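Local coordinates for ABC transporter ATP-binding protein (Sulfolobus tokodaii, PDB 2PJZ), which probably binds and hydrolyses ATP as the nucleotide-binding subunit of an ABC transporter, putatively one for cobalt, at residues A[144-149]-A[172-177]; A[77-82]-A[150-155]. One frame throughout, in Å; residues are numbered along the deposited sequence.

Contact 1: residues A[144-149]-A[172-177]; sequences ASQPEI and KEYGKE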
ATOM      1  N   ALA A 144     -10.704   4.989  10.664  1.00 14.07           N
ATOM      2  CA  ALA A 144     -11.578   5.430  11.762  1.00 15.15           C
ATOM      3  C   ALA A 144     -12.152   4.268  12.568  1.00 14.21           C
ATOM      4  O   ALA A 144     -12.715   4.468  13.636  1.00 14.07           O
ATOM      5  CB  ALA A 144     -12.676   6.337  11.252  1.00 13.80           C
ATOM      6  N   SER A 145     -11.989   3.042  12.076  1.00 14.95           N
ATOM      7  CA  SER A 145     -12.257   1.875  12.902  1.00 14.79           C
ATOM      8  C   SER A 145     -11.103   1.437  13.815  1.00 15.24           C
ATOM      9  O   SER A 145     -11.199   0.387  14.482  1.00 15.92           O
ATOM     10  CB  SER A 145     -12.728   0.694  12.042  1.00 15.65           C
ATOM     11  OG  SER A 145     -11.719   0.327  11.129  1.00 15.95           O
ATOM     12  N   GLN A 146     -10.015   2.204  13.828  1.00 14.55           N
ATOM     13  CA  GLN A 146      -8.845   1.858  14.616  1.00 14.63           C
ATOM     14  C   GLN A 146      -8.421   0.380  14.375  1.00 13.40           C
ATOM     15  O   GLN A 146      -8.304  -0.424  15.321  1.00 12.09           O
ATOM     16  CB  GLN A 146      -9.103   2.131  16.104  1.00 16.20           C
ATOM     17  CG  GLN A 146      -9.311   3.617  16.354  1.00 20.56           C
ATOM     18  CD  GLN A 146      -9.046   4.037  17.786  1.00 25.22           C
ATOM     19  OE1 GLN A 146      -9.985   4.332  18.526  1.00 29.45           O
ATOM     20  NE2 GLN A 146      -7.779   4.082  18.180  1.00 23.77           N
ATOM     21  N   PRO A 147      -8.158   0.035  13.103  1.00 11.94           N
ATOM     22  CA  PRO A 147      -7.786  -1.334  12.762  1.00 10.86           C
ATOM     23  C   PRO A 147      -6.469  -1.692  13.404  1.00 10.50           C
ATOM     24  O   PRO A 147      -5.575  -0.821  13.577  1.00 11.61           O
ATOM     25  CB  PRO A 147      -7.582  -1.272  11.225  1.00 10.63           C
ATOM     26  CG  PRO A 147      -7.223   0.178  10.944  1.00 10.56           C
ATOM     27  CD  PRO A 147      -8.081   0.946  11.938  1.00 11.42           C
ATOM     28  N   GLU A 148      -6.320  -2.955  13.773  1.00  9.38           N
ATOM     29  CA  GLU A 148      -4.999  -3.451  14.117  1.00 10.15           C
ATOM     30  C   GLU A 148      -4.131  -3.678  12.869  1.00  8.98           C
ATOM     31  O   GLU A 148      -2.906  -3.613  12.932  1.00  9.06           O
ATOM     32  CB  GLU A 148      -5.109  -4.774  14.879  1.00 10.64           C
ATOM     33  CG  GLU A 148      -5.796  -4.659  16.249  1.00 14.13           C
ATOM     34  CD  GLU A 148      -5.132  -3.702  17.224  1.00 20.83           C
ATOM     35  OE1 GLU A 148      -3.924  -3.351  17.071  1.00 17.15           O
ATOM     36  OE2 GLU A 148      -5.854  -3.301  18.167  1.00 22.69           O
ATOM     37  N   ILE A 149      -4.780  -3.973  11.742  1.00  8.56           N
ATOM     38  CA  ILE A 149      -4.057  -4.375  10.534  1.00  8.27           C
ATOM     39  C   ILE A 149      -4.729  -3.643   9.394  1.00  8.49           C
ATOM     40  O   ILE A 149      -5.925  -3.707   9.268  1.00  7.01           O
ATOM     41  CB  ILE A 149      -4.159  -5.924  10.291  1.00  8.15           C
ATOM     42  CG1 ILE A 149      -3.695  -6.685  11.555  1.00  7.22           C
ATOM     43  CG2 ILE A 149      -3.319  -6.333   9.031  1.00  7.91           C
ATOM     44  CD1 ILE A 149      -3.772  -8.289  11.406  1.00  8.30           C
ATOM     45  N   LYS A 172      -0.028   7.294  10.174  1.00 18.85           N
ATOM     46  CA  LYS A 172       1.024   6.961  11.124  1.00 20.87           C
ATOM     47  C   LYS A 172       0.483   6.670  12.523  1.00 21.30           C
ATOM     48  O   LYS A 172       1.039   5.831  13.248  1.00 20.95           O
ATOM     49  CB  LYS A 172       2.142   8.010  11.086  1.00 19.82           C
ATOM     50  CG  LYS A 172       2.826   8.054   9.677  1.00 21.04           C
ATOM     51  CD  LYS A 172       3.673   9.334   9.451  1.00 24.29           C
ATOM     52  CE  LYS A 172       5.027   9.275  10.123  1.00 26.43           C
ATOM     53  NZ  LYS A 172       5.815  10.502   9.713  1.00 31.34           N
ATOM     54  N   GLU A 173      -0.627   7.323  12.872  1.00 21.14           N
ATOM     55  CA  GLU A 173      -1.229   7.179  14.200  1.00 22.58           C
ATOM     56  C   GLU A 173      -2.114   5.942  14.343  1.00 21.58           C
ATOM     57  O   GLU A 173      -2.122   5.304  15.407  1.00 21.55           O
ATOM     58  CB  GLU A 173      -2.018   8.432  14.571  1.00 22.28           C
ATOM     59  CG  GLU A 173      -2.838   8.268  15.857  1.00 28.00           C
ATOM     60  CD  GLU A 173      -3.460   9.551  16.331  1.00 34.19           C
ATOM     61  OE1 GLU A 173      -3.584  10.490  15.496  1.00 37.59           O
ATOM     62  OE2 GLU A 173      -3.828   9.612  17.540  1.00 36.82           O
ATOM     63  N   TYR A 174      -2.834   5.593  13.277  1.00 20.22           N
ATOM     64  CA  TYR A 174      -3.786   4.486  13.315  1.00 19.99           C
ATOM     65  C   TYR A 174      -3.340   3.264  12.476  1.00 19.83           C
ATOM     66  O   TYR A 174      -2.482   3.374  11.573  1.00 20.32           O
ATOM     67  CB  TYR A 174      -5.179   4.994  12.912  1.00 20.00           C
ATOM     68  CG  TYR A 174      -5.722   6.012  13.890  1.00 21.29           C
ATOM     69  CD1 TYR A 174      -6.248   5.605  15.114  1.00 20.28           C
ATOM     70  CD2 TYR A 174      -5.668   7.384  13.616  1.00 22.60           C
ATOM     71  CE1 TYR A 174      -6.731   6.529  16.035  1.00 23.53           C
ATOM     72  CE2 TYR A 174      -6.159   8.334  14.543  1.00 22.52           C
ATOM     73  CZ  TYR A 174      -6.685   7.888  15.745  1.00 22.95           C
ATOM     74  OH  TYR A 174      -7.180   8.780  16.683  1.00 22.87           O
ATOM     75  N   GLY A 175      -3.885   2.093  12.800  1.00 20.77           N
ATOM     76  CA  GLY A 175      -3.428   0.818  12.199  1.00 21.18           C
ATOM     77  C   GLY A 175      -1.941   0.503  12.406  1.00 21.38           C
ATOM     78  O   GLY A 175      -1.141   0.685  11.508  1.00 23.07           O
ATOM     79  N   LYS A 176      -1.563  -0.031  13.556  1.00 20.51           N
ATOM     80  CA  LYS A 176      -0.154  -0.262  13.796  1.00 19.05           C
ATOM     81  C   LYS A 176       0.522  -1.175  12.789  1.00 16.58           C
ATOM     82  O   LYS A 176       1.681  -0.927  12.446  1.00 14.59           O
ATOM     83  CB  LYS A 176       0.097  -0.796  15.210  1.00 20.57           C
ATOM     84  CG  LYS A 176       1.604  -0.984  15.514  1.00 21.66           C
ATOM     85  CD  LYS A 176       1.871  -1.357  16.967  1.00 22.72           C
ATOM     86  CE  LYS A 176       1.760  -2.847  17.189  1.00 29.88           C
ATOM     87  NZ  LYS A 176       2.082  -3.103  18.633  1.00 33.56           N
ATOM     88  N   GLU A 177      -0.176  -2.207  12.313  1.00 12.39           N
ATOM     89  CA  GLU A 177       0.447  -3.184  11.411  1.00 11.25           C
ATOM     90  C   GLU A 177      -0.230  -3.065  10.043  1.00 10.92           C
ATOM     91  O   GLU A 177      -1.429  -2.758   9.958  1.00  9.33           O
ATOM     92  CB  GLU A 177       0.219  -4.600  11.939  1.00 10.97           C
ATOM     93  CG  GLU A 177       0.675  -5.773  11.038  1.00 11.51           C
ATOM     94  CD  GLU A 177       0.423  -7.098  11.730  1.00 11.95           C
ATOM     95  OE1 GLU A 177       0.933  -7.285  12.877  1.00 10.64           O
ATOM     96  OE2 GLU A 177      -0.283  -7.954  11.143  1.00 10.21           O
TER
HETATM   97  O   HOH W   1      -5.579   1.660  14.782  1.00 12.46           O
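Glu-177 N donates to Glu-148 O at 3.1 Å, a direct backbone hydrogen bond across this contact, and it opens the parallel pairing of Ile-149 with Glu-177. Two CA-H...O contacts flank it, Gly-175 CA to Pro-147 O at 3.0 Å and Ile-149 CA to Glu-177 O at 3.1 Å. One water joins the loops where the backbones are not yet paired, donating to Pro-147 O and accepting from Gly-175 N at 2.6 Å. Among side chains, Gln-146 reaches Tyr-174 with its amide nearly perpendicular to the ring, and NE2 sits at the ring edge, in plane, 3.4 Å from CE1. Ile-149 and Glu-177 run side by side in the same direction; CG of Glu-177 is anti to its backbone N (chi1 174°), and OE2 comes to 3.5 Å from Ile-149 CD1. OE2 is hydrogen-bonded to Met-1 N and OE1 to Gly-30 N. An alanine in place of Ile-149 would probably leave a gap beside Glu-177 OE2, where CG1, CG2 and CD1 now pack. The contact thus brings the loop after helix 131-144 and the end of helix 161-173 together as strands 149-153 and 177-182 begin, with helix 105-114 touching Gln-146 and Tyr-174.

Contact 2: residues A[77-82]-A[150-155]; sequences STNLPE and VGLDEP
Ser-77 pairs with Val-150 and Thr-78 with Gly-151 in parallel register, and Gly-151 N donates to Ser-77 O at 3.0 Å, in the plane of the carbonyl. Past Thr-78 the chains diverge, and the next backbone bond, from Asn-79 N to Gly-151 O, is weak at 3.5 Å. Side chains take over there. The hydroxyl of Thr-78, anti to its backbone N (chi1 -178°), donates to Gly-151 O at 2.9 Å and accepts from Leu-80 N, an ST turn that bends the chain as it leaves the strand. CG of Asn-79 lies between its backbone N and carbonyl carbon (chi1 71°), and its amide reaches the backbone of Asp-153. OD1 accepts from Asp-153 N at 2.8 Å in a nearly straight bond (169° at the hydrogen), while ND2 donates to Asp-153 O at 3.1 Å. This two-point grip fixes which end of the amide is oxygen, and a further bond from ND2 to Thr-139 OG1 uses the same nitrogen. Leu-152 CD2 packs against the Asn-79 amide carbon, CG, at 3.9 Å. Leu-80 crosses Asp-153 at about a right angle, its CD2 3.7 Å from Asp-153 CB, while Asp-153 OD1 bonds to Thr-44 OG1. Asp-153 follows a run of hydrophobic residues and precedes Glu-154, as in the Walker B motif of ABC ATPases, and its side chain lies about 5 Å from a bound sulfate. The chemistry therefore implies that an asparagine amide stands in for strand pairing at the end of strand 149-153, holding the backbone of Asp-153 in place beside the probable P-loop; this is consistent with a nucleotide-binding site there.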
ATOM      1  N   SER A  77      -8.760  -3.473   8.090  1.00  9.28           N
ATOM      2  CA  SER A  77      -9.383  -2.504   7.207  1.00 10.19           C
ATOM      3  C   SER A  77      -8.573  -2.335   5.931  1.00  9.93           C
ATOM      4  O   SER A  77      -7.360  -2.502   5.934  1.00 10.89           O
ATOM      5  CB  SER A  77      -9.402  -1.097   7.864  1.00 11.04           C
ATOM      6  OG  SER A  77     -10.300  -1.052   8.909  1.00 16.65           O
ATOM      7  N   THR A  78      -9.254  -1.957   4.850  1.00 10.30           N
ATOM      8  CA  THR A  78      -8.583  -1.536   3.618  1.00 10.24           C
ATOM      9  C   THR A  78      -9.306  -0.289   3.088  1.00 10.10           C
ATOM     10  O   THR A  78     -10.490  -0.061   3.378  1.00 10.37           O
ATOM     11  CB  THR A  78      -8.543  -2.679   2.524  1.00  9.64           C
ATOM     12  OG1 THR A  78      -7.834  -2.243   1.340  1.00  7.63           O
ATOM     13  CG2 THR A  78      -9.983  -3.095   2.114  1.00  9.65           C
ATOM     14  N   ASN A  79      -8.571   0.533   2.363  1.00 10.25           N
ATOM     15  CA  ASN A  79      -9.186   1.667   1.642  1.00 10.62           C
ATOM     16  C   ASN A  79      -9.506   1.329   0.206  1.00 10.96           C
ATOM     17  O   ASN A  79      -9.899   2.217  -0.552  1.00 10.36           O
ATOM     18  CB  ASN A  79      -8.252   2.881   1.681  1.00  9.22           C
ATOM     19  CG  ASN A  79      -7.004   2.702   0.807  1.00 11.28           C
ATOM     20  OD1 ASN A  79      -6.705   1.606   0.325  1.00  8.59           O
ATOM     21  ND2 ASN A  79      -6.293   3.809   0.571  1.00 10.72           N
ATOM     22  N   LEU A  80      -9.367   0.048  -0.179  1.00 10.55           N
ATOM     23  CA  LEU A  80      -9.605  -0.330  -1.596  1.00 11.96           C
ATOM     24  C   LEU A  80     -11.046  -0.009  -2.005  1.00 13.01           C
ATOM     25  O   LEU A  80     -11.989  -0.246  -1.229  1.00 11.65           O
ATOM     26  CB  LEU A  80      -9.335  -1.819  -1.858  1.00 10.92           C
ATOM     27  CG  LEU A  80      -7.863  -2.230  -1.954  1.00 12.26           C
ATOM     28  CD1 LEU A  80      -7.803  -3.771  -1.745  1.00 12.27           C
ATOM     29  CD2 LEU A  80      -7.211  -1.833  -3.286  1.00 10.62           C
ATOM     30  N   PRO A  81     -11.221   0.514  -3.227  1.00 14.72           N
ATOM     31  CA  PRO A  81     -12.566   0.953  -3.632  1.00 15.96           C
ATOM     32  C   PRO A  81     -13.589  -0.191  -3.577  1.00 16.57           C
ATOM     33  O   PRO A  81     -14.750   0.050  -3.277  1.00 16.72           O
ATOM     34  CB  PRO A  81     -12.374   1.442  -5.077  1.00 16.56           C
ATOM     35  CG  PRO A  81     -10.955   1.725  -5.220  1.00 17.45           C
ATOM     36  CD  PRO A  81     -10.213   0.761  -4.267  1.00 14.61           C
ATOM     37  N   GLU A  82     -13.140  -1.421  -3.828  1.00 17.72           N
ATOM     38  CA  GLU A  82     -14.001  -2.625  -3.794  1.00 19.29           C
ATOM     39  C   GLU A  82     -14.698  -2.834  -2.429  1.00 20.47           C
ATOM     40  O   GLU A  82     -15.759  -3.479  -2.345  1.00 19.91           O
ATOM     41  CB  GLU A  82     -13.178  -3.879  -4.130  1.00 20.44           C
ATOM     42  CG  GLU A  82     -12.704  -4.014  -5.582  1.00 22.70           C
ATOM     43  CD  GLU A  82     -11.364  -3.345  -5.884  1.00 25.80           C
ATOM     44  OE1 GLU A  82     -10.864  -2.468  -5.124  1.00 20.65           O
ATOM     45  OE2 GLU A  82     -10.809  -3.689  -6.943  1.00 28.62           O
ATOM     46  N   VAL A 150      -3.944  -2.997   8.532  1.00  9.37           N
ATOM     47  CA  VAL A 150      -4.548  -2.215   7.428  1.00 11.00           C
ATOM     48  C   VAL A 150      -3.818  -2.502   6.065  1.00 11.65           C
ATOM     49  O   VAL A 150      -2.597  -2.696   6.014  1.00 12.67           O
ATOM     50  CB  VAL A 150      -4.576  -0.691   7.865  1.00 11.54           C
ATOM     51  CG1 VAL A 150      -3.127  -0.118   7.892  1.00 12.18           C
ATOM     52  CG2 VAL A 150      -5.535   0.149   7.029  1.00 14.72           C
ATOM     53  N   GLY A 151      -4.570  -2.526   4.966  1.00 10.36           N
ATOM     54  CA  GLY A 151      -3.992  -2.619   3.628  1.00 10.24           C
ATOM     55  C   GLY A 151      -4.360  -1.331   2.929  1.00 10.92           C
ATOM     56  O   GLY A 151      -5.529  -1.077   2.642  1.00 11.02           O
ATOM     57  N   LEU A 152      -3.367  -0.496   2.670  1.00 10.43           N
ATOM     58  CA  LEU A 152      -3.661   0.794   2.080  1.00 11.43           C
ATOM     59  C   LEU A 152      -3.114   0.892   0.660  1.00 12.11           C
ATOM     60  O   LEU A 152      -1.925   0.721   0.434  1.00 11.48           O
ATOM     61  CB  LEU A 152      -3.146   1.925   2.960  1.00 11.66           C
ATOM     62  CG  LEU A 152      -3.767   2.020   4.339  1.00 11.63           C
ATOM     63  CD1 LEU A 152      -3.044   3.090   5.165  1.00 14.69           C
ATOM     64  CD2 LEU A 152      -5.276   2.333   4.230  1.00 13.89           C
ATOM     65  N   ASP A 153      -4.009   1.126  -0.289  1.00 12.09           N
ATOM     66  CA  ASP A 153      -3.605   1.315  -1.692  1.00 14.49           C
ATOM     67  C   ASP A 153      -3.444   2.820  -2.020  1.00 15.34           C
ATOM     68  O   ASP A 153      -4.377   3.615  -1.850  1.00 15.55           O
ATOM     69  CB  ASP A 153      -4.643   0.691  -2.609  1.00 16.00           C
ATOM     70  CG  ASP A 153      -4.223   0.713  -4.077  1.00 20.79           C
ATOM     71  OD1 ASP A 153      -3.016   0.614  -4.370  1.00 23.57           O
ATOM     72  OD2 ASP A 153      -5.117   0.856  -4.914  1.00 27.15           O
ATOM     73  N   GLU A 154      -2.268   3.194  -2.504  1.00 15.31           N
ATOM     74  CA  GLU A 154      -2.020   4.548  -3.068  1.00 17.07           C
ATOM     75  C   GLU A 154      -2.756   5.666  -2.346  1.00 16.98           C
ATOM     76  O   GLU A 154      -3.557   6.388  -2.981  1.00 17.69           O
ATOM     77  CB  GLU A 154      -2.409   4.587  -4.558  1.00 16.60           C
ATOM     78  CG  GLU A 154      -1.544   3.713  -5.419  1.00 19.16           C
ATOM     79  CD  GLU A 154      -0.175   4.326  -5.709  1.00 22.87           C
ATOM     80  OE1 GLU A 154       0.207   5.358  -5.094  1.00 21.33           O
ATOM     81  OE2 GLU A 154       0.515   3.731  -6.556  1.00 26.48           O
ATOM     82  N   PRO A 155      -2.511   5.833  -1.032  1.00 16.95           N
ATOM     83  CA  PRO A 155      -3.358   6.776  -0.295  1.00 18.10           C
ATOM     84  C   PRO A 155      -3.076   8.257  -0.638  1.00 20.08           C
ATOM     85  O   PRO A 155      -3.804   9.124  -0.192  1.00 19.77           O
ATOM     86  CB  PRO A 155      -3.019   6.494   1.174  1.00 17.26           C
ATOM     87  CG  PRO A 155      -1.630   5.913   1.151  1.00 17.59           C
ATOM     88  CD  PRO A 155      -1.498   5.178  -0.165  1.00 17.32           C
TER

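In the fold
The two contacts have centres about 12 Å apart and lie in one mixed sheet, where strand 149-153 runs between strands 76-78 and 177-182. Along the chain the order is 77-82, 144-149, 150-155 and 172-177, so the segments alternate. Contact 1 is at the start of strand 149-153 and contact 2 follows it to its far end. They meet directly: Glu-177 O lies 2.9 Å from Val-150 N and Ile-149 O lies 3.1 Å from Ser-77 N, both probable hydrogen bonds. Parallel pairing thus runs on both sides of strand 149-153, which leads from the loops at its start toward the sulfate at its end, in the P-loop NTPase core that ABC ATPases share.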